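Local coordinates for S-adenosylmethionine:tRNA ribosyltransferase-isomerase (Thermotoga maritima, PDB 1VKY), which probably transfers and isomerises the ribose of S-adenosylmethionine onto the 7-aminomethyl-7-deazaguanine base of tRNA, giving epoxyqueuosine in the queuosine pathway, at residues Y20-P24 and E25-Q29; Y236-K240 and E241-K245; R265-E268 and T269-R272. One frame throughout, in Å; residues are numbered along the deposited sequence.

Contact 1: residues Y20-P24 and E25-Q29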
ATOM      1  N   TYR B  20      -8.239  12.274  17.210  1.00 36.79           N
ATOM      2  CA  TYR B  20      -8.003  13.579  16.625  1.00 34.49           C
ATOM      3  C   TYR B  20      -8.660  13.501  15.269  1.00 33.50           C
ATOM      4  O   TYR B  20      -8.961  12.417  14.813  1.00 33.52           O
ATOM      5  CB  TYR B  20      -6.500  13.901  16.525  1.00 34.79           C
ATOM      6  CG  TYR B  20      -5.738  13.045  15.536  1.00 32.99           C
ATOM      7  CD1 TYR B  20      -5.545  13.482  14.224  1.00 28.99           C
ATOM      8  CD2 TYR B  20      -5.181  11.792  15.920  1.00 32.49           C
ATOM      9  CE1 TYR B  20      -4.818  12.697  13.297  1.00 25.09           C
ATOM     10  CE2 TYR B  20      -4.447  11.000  14.988  1.00 27.44           C
ATOM     11  CZ  TYR B  20      -4.312  11.465  13.681  1.00 27.34           C
ATOM     12  OH  TYR B  20      -3.637  10.758  12.748  1.00 28.14           O
ATOM     13  N   GLU B  21      -8.916  14.638  14.641  1.00 34.37           N
ATOM     14  CA  GLU B  21      -9.671  14.654  13.403  1.00 35.46           C
ATOM     15  C   GLU B  21      -8.714  14.573  12.252  1.00 33.41           C
ATOM     16  O   GLU B  21      -7.920  15.479  12.055  1.00 34.69           O
ATOM     17  CB  GLU B  21     -10.525  15.942  13.276  1.00 38.73           C
ATOM     18  N   LEU B  22      -8.780  13.478  11.510  1.00 34.57           N
ATOM     19  CA  LEU B  22      -7.881  13.223  10.379  1.00 33.50           C
ATOM     20  C   LEU B  22      -8.706  13.251   9.073  1.00 35.12           C
ATOM     21  O   LEU B  22      -9.460  12.293   8.827  1.00 35.70           O
ATOM     22  CB  LEU B  22      -7.250  11.837  10.517  1.00 30.98           C
ATOM     23  CG  LEU B  22      -6.328  11.341   9.399  1.00 29.62           C
ATOM     24  CD1 LEU B  22      -5.320  12.423   8.992  1.00 32.17           C
ATOM     25  CD2 LEU B  22      -5.608  10.006   9.756  1.00 29.89           C
ATOM     26  N   PRO B  23      -8.559  14.289   8.242  1.00 36.73           N
ATOM     27  CA  PRO B  23      -9.242  14.298   6.946  1.00 35.38           C
ATOM     28  C   PRO B  23      -8.822  13.066   6.138  1.00 34.29           C
ATOM     29  O   PRO B  23      -7.621  12.804   5.974  1.00 31.92           O
ATOM     30  CB  PRO B  23      -8.773  15.604   6.288  1.00 35.61           C
ATOM     31  CG  PRO B  23      -8.296  16.448   7.418  1.00 36.77           C
ATOM     32  CD  PRO B  23      -7.730  15.491   8.411  1.00 34.98           C
ATOM     33  N   PRO B  24      -9.797  12.309   5.621  1.00 32.63           N
ATOM     34  CA  PRO B  24      -9.486  11.018   5.049  1.00 32.50           C
ATOM     35  C   PRO B  24      -8.557  11.131   3.866  1.00 30.51           C
ATOM     36  O   PRO B  24      -7.828  10.198   3.572  1.00 30.31           O
ATOM     37  CB  PRO B  24     -10.881  10.449   4.663  1.00 33.13           C
ATOM     38  CG  PRO B  24     -11.769  11.576   4.590  1.00 36.72           C
ATOM     39  CD  PRO B  24     -11.237  12.611   5.551  1.00 36.07           C
ATOM     40  N   GLU B  25      -8.569  12.277   3.197  1.00 31.70           N
ATOM     41  CA  GLU B  25      -7.744  12.462   2.010  1.00 33.32           C
ATOM     42  C   GLU B  25      -6.237  12.483   2.359  1.00 34.26           C
ATOM     43  O   GLU B  25      -5.398  12.293   1.497  1.00 30.67           O
ATOM     44  CB  GLU B  25      -8.149  13.714   1.184  1.00 32.99           C
ATOM     45  CG  GLU B  25      -7.959  15.088   1.788  1.00 33.76           C
ATOM     46  CD  GLU B  25      -9.072  15.529   2.696  1.00 40.46           C
ATOM     47  OE1 GLU B  25      -9.847  14.659   3.106  1.00 35.21           O
ATOM     48  OE2 GLU B  25      -9.178  16.752   3.013  1.00 37.45           O
ATOM     49  N   LEU B  26      -5.905  12.669   3.629  1.00 35.26           N
ATOM     50  CA  LEU B  26      -4.498  12.719   4.037  1.00 31.50           C
ATOM     51  C   LEU B  26      -3.875  11.355   4.258  1.00 32.67           C
ATOM     52  O   LEU B  26      -2.648  11.259   4.418  1.00 30.83           O
ATOM     53  CB  LEU B  26      -4.351  13.603   5.280  1.00 32.96           C
ATOM     54  CG  LEU B  26      -4.748  15.062   5.050  1.00 32.23           C
ATOM     55  CD1 LEU B  26      -4.436  15.909   6.313  1.00 34.90           C
ATOM     56  CD2 LEU B  26      -4.000  15.611   3.871  1.00 35.10           C
ATOM     57  N   ILE B  27      -4.689  10.303   4.254  1.00 31.17           N
ATOM     58  CA  ILE B  27      -4.150   8.950   4.339  1.00 32.20           C
ATOM     59  C   ILE B  27      -3.634   8.547   2.959  1.00 35.80           C
ATOM     60  O   ILE B  27      -4.409   8.292   2.063  1.00 32.84           O
ATOM     61  CB  ILE B  27      -5.190   7.974   4.892  1.00 29.95           C
ATOM     62  CG1 ILE B  27      -5.644   8.438   6.279  1.00 32.52           C
ATOM     63  CG2 ILE B  27      -4.657   6.546   4.904  1.00 35.69           C
ATOM     64  CD1 ILE B  27      -6.690   7.601   6.890  1.00 36.51           C
ATOM     65  N   ALA B  28      -2.310   8.472   2.833  1.00 34.99           N
ATOM     66  CA  ALA B  28      -1.629   8.219   1.578  1.00 36.43           C
ATOM     67  C   ALA B  28      -1.852   6.795   1.049  1.00 38.72           C
ATOM     68  O   ALA B  28      -1.846   5.838   1.801  1.00 34.67           O
ATOM     69  CB  ALA B  28      -0.175   8.464   1.744  1.00 35.60           C
ATOM     70  N   GLN B  29      -2.057   6.669  -0.263  1.00 41.56           N
ATOM     71  CA  GLN B  29      -2.266   5.366  -0.889  1.00 43.22           C
ATOM     72  C   GLN B  29      -1.010   4.868  -1.529  1.00 45.17           C
ATOM     73  O   GLN B  29      -0.864   3.688  -1.764  1.00 48.41           O
ATOM     74  CB  GLN B  29      -3.384   5.475  -1.909  1.00 45.41           C
ATOM     75  CG  GLN B  29      -4.610   6.026  -1.259  1.00 50.97           C
ATOM     76  CD  GLN B  29      -5.814   6.023  -2.141  1.00 55.41           C
ATOM     77  OE1 GLN B  29      -6.139   5.008  -2.747  1.00 62.79           O
ATOM     78  NE2 GLN B  29      -6.498   7.145  -2.195  1.00 57.25           N
TER
HETATM   79  O   HOH W   1      -6.912   8.842   1.374  1.00 47.70           O

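Contact 2: residues Y236-K240 and E241-K245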
ATOM      1  N   TYR B 236      10.615 -11.874  18.277  1.00 30.27           N
ATOM      2  CA  TYR B 236      11.662 -10.892  18.023  1.00 26.87           C
ATOM      3  C   TYR B 236      12.992 -11.577  18.170  1.00 25.13           C
ATOM      4  O   TYR B 236      13.134 -12.571  18.897  1.00 25.91           O
ATOM      5  CB  TYR B 236      11.579  -9.685  18.978  1.00 27.57           C
ATOM      6  CG  TYR B 236      11.838 -10.032  20.418  1.00 20.17           C
ATOM      7  CD1 TYR B 236      13.157 -10.196  20.901  1.00 23.55           C
ATOM      8  CD2 TYR B 236      10.792 -10.235  21.306  1.00 24.90           C
ATOM      9  CE1 TYR B 236      13.388 -10.504  22.208  1.00 23.64           C
ATOM     10  CE2 TYR B 236      11.043 -10.521  22.627  1.00 26.65           C
ATOM     11  CZ  TYR B 236      12.321 -10.651  23.068  1.00 27.02           C
ATOM     12  OH  TYR B 236      12.547 -11.003  24.371  1.00 26.96           O
ATOM     13  N   GLN B 237      13.985 -11.035  17.488  1.00 23.45           N
ATOM     14  CA  GLN B 237      15.367 -11.450  17.708  1.00 22.31           C
ATOM     15  C   GLN B 237      16.253 -10.219  17.748  1.00 21.93           C
ATOM     16  O   GLN B 237      16.137  -9.353  16.897  1.00 23.25           O
ATOM     17  CB  GLN B 237      15.833 -12.367  16.557  1.00 23.02           C
ATOM     18  CG  GLN B 237      17.276 -12.895  16.718  1.00 27.61           C
ATOM     19  CD  GLN B 237      17.775 -13.676  15.518  1.00 24.00           C
ATOM     20  OE1 GLN B 237      17.147 -13.649  14.465  1.00 26.29           O
ATOM     21  NE2 GLN B 237      18.919 -14.348  15.675  1.00 26.28           N
ATOM     22  N   VAL B 238      17.127 -10.156  18.740  1.00 22.70           N
ATOM     23  CA  VAL B 238      18.174  -9.157  18.858  1.00 23.13           C
ATOM     24  C   VAL B 238      19.477  -9.916  18.900  1.00 23.36           C
ATOM     25  O   VAL B 238      19.866 -10.494  19.917  1.00 24.48           O
ATOM     26  CB  VAL B 238      18.057  -8.291  20.140  1.00 23.78           C
ATOM     27  CG1 VAL B 238      19.058  -7.121  20.089  1.00 23.75           C
ATOM     28  CG2 VAL B 238      16.653  -7.735  20.271  1.00 25.08           C
ATOM     29  N   PRO B 239      20.157  -9.939  17.770  1.00 23.84           N
ATOM     30  CA  PRO B 239      21.322 -10.746  17.642  1.00 24.22           C
ATOM     31  C   PRO B 239      22.538 -10.162  18.332  1.00 23.86           C
ATOM     32  O   PRO B 239      22.569  -8.990  18.713  1.00 24.00           O
ATOM     33  CB  PRO B 239      21.513 -10.832  16.107  1.00 24.18           C
ATOM     34  CG  PRO B 239      20.941  -9.579  15.577  1.00 27.60           C
ATOM     35  CD  PRO B 239      19.835  -9.196  16.527  1.00 24.83           C
ATOM     36  N   LYS B 240      23.556 -10.998  18.478  1.00 26.09           N
ATOM     37  CA  LYS B 240      24.751 -10.669  19.228  1.00 26.42           C
ATOM     38  C   LYS B 240      25.377  -9.378  18.768  1.00 26.17           C
ATOM     39  O   LYS B 240      25.798  -8.602  19.576  1.00 25.84           O
ATOM     40  CB  LYS B 240      25.793 -11.783  19.109  1.00 26.14           C
ATOM     41  CG  LYS B 240      25.460 -13.081  19.860  1.00 35.34           C
ATOM     42  CD  LYS B 240      26.634 -14.050  19.924  1.00 35.99           C
ATOM     43  CE  LYS B 240      26.561 -15.000  21.152  1.00 48.94           C
ATOM     44  NZ  LYS B 240      27.874 -15.519  21.725  1.00 41.27           N
ATOM     45  N   GLU B 241      25.453  -9.155  17.456  1.00 26.06           N
ATOM     46  CA  GLU B 241      26.124  -7.963  16.915  1.00 27.93           C
ATOM     47  C   GLU B 241      25.329  -6.688  17.286  1.00 27.89           C
ATOM     48  O   GLU B 241      25.897  -5.642  17.614  1.00 29.09           O
ATOM     49  CB  GLU B 241      26.330  -8.083  15.382  1.00 30.81           C
ATOM     50  CG  GLU B 241      25.129  -8.510  14.592  1.00 44.49           C
ATOM     51  CD  GLU B 241      24.913 -10.034  14.377  1.00 54.42           C
ATOM     52  OE1 GLU B 241      25.292 -10.915  15.220  1.00 41.42           O
ATOM     53  OE2 GLU B 241      24.278 -10.339  13.325  1.00 62.78           O
ATOM     54  N   THR B 242      24.015  -6.808  17.328  1.00 27.12           N
ATOM     55  CA  THR B 242      23.173  -5.688  17.770  1.00 24.63           C
ATOM     56  C   THR B 242      23.281  -5.414  19.254  1.00 23.01           C
ATOM     57  O   THR B 242      23.363  -4.270  19.677  1.00 24.84           O
ATOM     58  CB  THR B 242      21.722  -5.975  17.426  1.00 24.71           C
ATOM     59  OG1 THR B 242      21.606  -6.112  16.015  1.00 24.87           O
ATOM     60  CG2 THR B 242      20.799  -4.751  17.773  1.00 21.78           C
ATOM     61  N   VAL B 243      23.289  -6.466  20.073  1.00 25.77           N
ATOM     62  CA  VAL B 243      23.508  -6.292  21.494  1.00 23.51           C
ATOM     63  C   VAL B 243      24.830  -5.565  21.758  1.00 24.93           C
ATOM     64  O   VAL B 243      24.900  -4.680  22.614  1.00 25.69           O
ATOM     65  CB  VAL B 243      23.440  -7.664  22.269  1.00 25.90           C
ATOM     66  CG1 VAL B 243      23.843  -7.499  23.744  1.00 29.01           C
ATOM     67  CG2 VAL B 243      22.037  -8.281  22.179  1.00 23.56           C
ATOM     68  N   ARG B 244      25.896  -5.962  21.059  1.00 28.86           N
ATOM     69  CA  ARG B 244      27.202  -5.311  21.222  1.00 25.27           C
ATOM     70  C   ARG B 244      27.159  -3.847  20.852  1.00 25.33           C
ATOM     71  O   ARG B 244      27.672  -3.000  21.562  1.00 27.39           O
ATOM     72  CB  ARG B 244      28.254  -5.999  20.349  1.00 28.63           C
ATOM     73  CG  ARG B 244      29.654  -5.480  20.649  1.00 36.48           C
ATOM     74  CD  ARG B 244      30.672  -5.516  19.478  1.00 44.70           C
ATOM     75  NE  ARG B 244      30.313  -6.458  18.429  1.00 49.48           N
ATOM     76  CZ  ARG B 244      30.045  -6.155  17.144  1.00 57.85           C
ATOM     77  NH1 ARG B 244      30.097  -4.896  16.675  1.00 51.40           N
ATOM     78  NH2 ARG B 244      29.725  -7.151  16.312  1.00 61.06           N
ATOM     79  N   LYS B 245      26.542  -3.532  19.718  1.00 27.89           N
ATOM     80  CA  LYS B 245      26.440  -2.146  19.284  1.00 25.78           C
ATOM     81  C   LYS B 245      25.623  -1.265  20.212  1.00 26.98           C
ATOM     82  O   LYS B 245      25.932  -0.088  20.399  1.00 25.36           O
ATOM     83  CB  LYS B 245      25.851  -2.122  17.896  1.00 28.76           C
ATOM     84  CG  LYS B 245      26.818  -2.675  16.879  1.00 28.30           C
ATOM     85  CD  LYS B 245      26.352  -2.420  15.474  1.00 38.45           C
ATOM     86  CE  LYS B 245      27.537  -2.490  14.535  1.00 40.00           C
ATOM     87  NZ  LYS B 245      27.030  -2.389  13.151  1.00 43.82           N
TER

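Contact 3: residues R265-E268 and T269-R272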
ATOM      1  N   ARG B 265       9.387  -1.520  20.618  1.00 24.60           N
ATOM      2  CA  ARG B 265       8.827  -2.558  21.486  1.00 24.52           C
ATOM      3  C   ARG B 265       9.825  -3.644  21.729  1.00 23.47           C
ATOM      4  O   ARG B 265       9.941  -4.130  22.845  1.00 23.69           O
ATOM      5  CB  ARG B 265       7.519  -3.139  20.905  1.00 28.55           C
ATOM      6  CG  ARG B 265       6.408  -2.099  20.664  1.00 34.78           C
ATOM      7  CD  ARG B 265       5.007  -2.688  20.133  1.00 38.93           C
ATOM      8  NE  ARG B 265       5.194  -4.093  19.792  1.00 55.42           N
ATOM      9  CZ  ARG B 265       5.250  -4.610  18.576  1.00 62.46           C
ATOM     10  NH1 ARG B 265       5.054  -3.861  17.500  1.00 65.12           N
ATOM     11  NH2 ARG B 265       5.498  -5.919  18.443  1.00 66.02           N
ATOM     12  N   THR B 266      10.618  -4.009  20.725  1.00 22.51           N
ATOM     13  CA  THR B 266      11.648  -5.033  20.930  1.00 21.70           C
ATOM     14  C   THR B 266      12.723  -4.591  21.886  1.00 19.94           C
ATOM     15  O   THR B 266      13.074  -5.311  22.814  1.00 21.21           O
ATOM     16  CB  THR B 266      12.272  -5.449  19.547  1.00 25.67           C
ATOM     17  OG1 THR B 266      11.282  -6.219  18.827  1.00 25.63           O
ATOM     18  CG2 THR B 266      13.466  -6.412  19.759  1.00 23.95           C
ATOM     19  N   LEU B 267      13.262  -3.398  21.673  1.00 19.19           N
ATOM     20  CA  LEU B 267      14.299  -2.893  22.541  1.00 20.67           C
ATOM     21  C   LEU B 267      13.860  -2.631  23.995  1.00 21.59           C
ATOM     22  O   LEU B 267      14.624  -2.915  24.943  1.00 21.63           O
ATOM     23  CB  LEU B 267      14.897  -1.632  21.942  1.00 24.09           C
ATOM     24  CG  LEU B 267      15.681  -1.790  20.616  1.00 20.87           C
ATOM     25  CD1 LEU B 267      16.045  -0.356  20.197  1.00 25.20           C
ATOM     26  CD2 LEU B 267      16.904  -2.673  20.728  1.00 21.65           C
ATOM     27  N   GLU B 268      12.667  -2.064  24.178  1.00 23.65           N
ATOM     28  CA  GLU B 268      12.158  -1.840  25.548  1.00 24.10           C
ATOM     29  C   GLU B 268      11.765  -3.133  26.271  1.00 24.82           C
ATOM     30  O   GLU B 268      11.831  -3.231  27.508  1.00 26.71           O
ATOM     31  CB  GLU B 268      11.013  -0.820  25.529  1.00 23.53           C
ATOM     32  CG  GLU B 268      11.473   0.567  25.117  1.00 19.17           C
ATOM     33  CD  GLU B 268      12.579   1.150  25.996  1.00 21.24           C
ATOM     34  OE1 GLU B 268      12.474   1.041  27.242  1.00 22.32           O
ATOM     35  OE2 GLU B 268      13.550   1.731  25.466  1.00 25.97           O
ATOM     36  N   THR B 269      11.417  -4.160  25.516  1.00 23.50           N
ATOM     37  CA  THR B 269      11.247  -5.489  26.058  1.00 24.63           C
ATOM     38  C   THR B 269      12.578  -6.073  26.583  1.00 26.08           C
ATOM     39  O   THR B 269      12.666  -6.534  27.750  1.00 23.56           O
ATOM     40  CB  THR B 269      10.645  -6.388  24.974  1.00 23.57           C
ATOM     41  OG1 THR B 269       9.332  -5.933  24.639  1.00 22.14           O
ATOM     42  CG2 THR B 269      10.505  -7.825  25.460  1.00 30.65           C
ATOM     43  N   ILE B 270      13.633  -6.055  25.768  1.00 24.32           N
ATOM     44  CA  ILE B 270      14.908  -6.639  26.244  1.00 25.02           C
ATOM     45  C   ILE B 270      15.582  -5.812  27.324  1.00 25.33           C
ATOM     46  O   ILE B 270      16.347  -6.353  28.128  1.00 25.24           O
ATOM     47  CB  ILE B 270      15.942  -6.946  25.089  1.00 24.07           C
ATOM     48  CG1 ILE B 270      16.520  -5.657  24.504  1.00 27.95           C
ATOM     49  CG2 ILE B 270      15.305  -7.807  24.051  1.00 22.57           C
ATOM     50  CD1 ILE B 270      17.721  -5.842  23.694  1.00 30.35           C
ATOM     51  N   ALA B 271      15.316  -4.513  27.338  1.00 26.33           N
ATOM     52  CA  ALA B 271      15.819  -3.631  28.395  1.00 25.11           C
ATOM     53  C   ALA B 271      15.287  -4.066  29.765  1.00 29.65           C
ATOM     54  O   ALA B 271      15.858  -3.690  30.772  1.00 29.69           O
ATOM     55  CB  ALA B 271      15.395  -2.176  28.155  1.00 24.41           C
ATOM     56  N   ARG B 272      14.166  -4.791  29.804  1.00 25.94           N
ATOM     57  CA  ARG B 272      13.543  -5.175  31.061  1.00 25.67           C
ATOM     58  C   ARG B 272      13.810  -6.651  31.389  1.00 29.97           C
ATOM     59  O   ARG B 272      13.181  -7.196  32.278  1.00 29.79           O
ATOM     60  CB  ARG B 272      12.040  -4.912  31.003  1.00 26.91           C
ATOM     61  CG  ARG B 272      11.737  -3.389  31.017  1.00 23.94           C
ATOM     62  CD  ARG B 272      10.386  -3.018  30.613  1.00 23.87           C
ATOM     63  NE  ARG B 272      10.161  -1.585  30.886  1.00 26.96           N
ATOM     64  CZ  ARG B 272      10.649  -0.571  30.190  1.00 26.85           C
ATOM     65  NH1 ARG B 272      11.421  -0.771  29.124  1.00 29.99           N
ATOM     66  NH2 ARG B 272      10.391   0.677  30.563  1.00 25.17           N
TER

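Contact 1: residues Y20-P24 and E25-Q29
Leu26 N gives its hydrogen to Pro23 O over 2.9 Å, and Ile27 N does the same to Pro24 O, more loosely. Each bond spans three residues, as in a 3-10 turn, here in the loop before strand 39-44, where Leu26 and Ala28 also make backbone hydrogen bonds with Phe337. One water donates to both Pro24 O and Ile27 O, at 2.7 Å from each, so Pro24 O takes two hydrogens.

The apolar contacts are made by methyl branches. With CG opposite the backbone N (chi1 177°), the branched end of Leu22 lies over the turn: CD1 rests on Leu26 CB at 4.0 Å, and CD2 meets Ile27 CG1 at 3.8 Å with the two side chains at about a right angle. Leu26 CD1 lies against Pro23 CD at 3.9 Å.

Glu25 bends at chi2, which folds its carboxylate back beside the prolines; OE1 and OE2 are both 3.5 Å from Pro23 CB. Its charge is answered by Arg334, bound through OE2. Pro24 and Ile27 also pack on Leu305 and Phe338 of the second subunit. Pro23 and Pro24 have no N-H, so they enter the turn as acceptors and ring carbons, and Leu26 and Ile27 supply the N-H groups.

Contact 2: residues Y236-K240 and E241-K245
Pro239 O receives the N-H of Val243 at 3.0 Å in a nearly straight bond (167°). Thr242 N is also 3.0 Å from Pro239 O. The next bond in the series runs from Arg244 N to Lys240 O, again 3.0 Å. Pro239 is the N-cap residue, where strand 234-238 of the mixed sheet passes directly into helix 240-252.

Val238, the last strand residue, sends CG1 between two helix methyls: Thr242 CG2 at 3.7 Å and Val243 CG2 at 3.8 Å, each side chain crossing it at about a right angle. Thr242 has its methyl anti to the backbone N and OG1 anti to the carbonyl carbon (chi1 -61°). The methyl thereby faces Val238, while OG1 lies 3.6 Å from Pro239 CG and is hydrogen-bonded to Glu208 O of the neighbouring strand 205-213.

Glu241 curls back at chi2, its carboxylate beside the proline ring, with OE1 3.9 Å from Pro239 CB. The extended Lys240 leads away to a salt bridge with Glu134. At this first turn a proline has no N-H to offer, yet its carbonyl can start the helical bonding. The carboxylate of Glu241, near the helix N-terminus, would probably be favoured there by the helix dipole, without a hydrogen bond across the contact.

Contact 3: residues R265-E268 and T269-R272
Arg272 folds back near the C-terminal end of helix 261-270 to reach Glu268. Its CB lies 3.9 Å from Glu268 O; with CG opposite the carbonyl carbon (chi1 -71°), the straight run of CG and CD passes the same oxygen, CD at 3.4 Å. At the tip NH1 forks: one bond goes to Glu268 O at 3.0 Å, in the guanidinium plane, and the other to Glu268 OE1 at 2.8 Å, a salt bridge met on the anti side of a carboxylate turned 68° from the guanidinium. NH2 is taken by Glu292 O.

In this i to i+4 helical pair the cation meets a backbone carbonyl as well as a carboxylate. Glu268 is also tied by OE1 to Lys294 N and by OE2 to Leu295 N and Val296 N. A methionine in place of Arg272 would probably leave Glu268 OE1 without its cationic mate and Glu268 O without this side-chain donor.

A turn earlier, Arg265 O accepts from Thr269 OG1 at 2.6 Å and from Thr269 N at 3.1 Å, the two donors arriving from opposite faces of the carbonyl plane. Thr269 OG1 also hydrogen-bonds Thr283 OG1.

How the contacts relate
Contacts 2 and 3 are neighbours, each centred about 11 Å from the centre of the chain. Strand 234-238 joins them: Tyr236 and Val238 pack on Thr266, with Val238 CG2 3.5 Å from Thr266 CG2, and Tyr236 reaches on to Thr269 and Ile270. Contact 2 begins its helix with a backbone bond from the N-cap carbonyl and methyl packing; contact 3, near the end of another, adds a salt bridge from buried Glu268 to Arg272. Contact 1 is peripheral, its centre about 26 Å from that of the chain, with Glu25 exposed, and it alone meets the second subunit. Its short 3-10 bonds and carbonyl-bridging water contrast with the i to i+4 helical bonds of the other two.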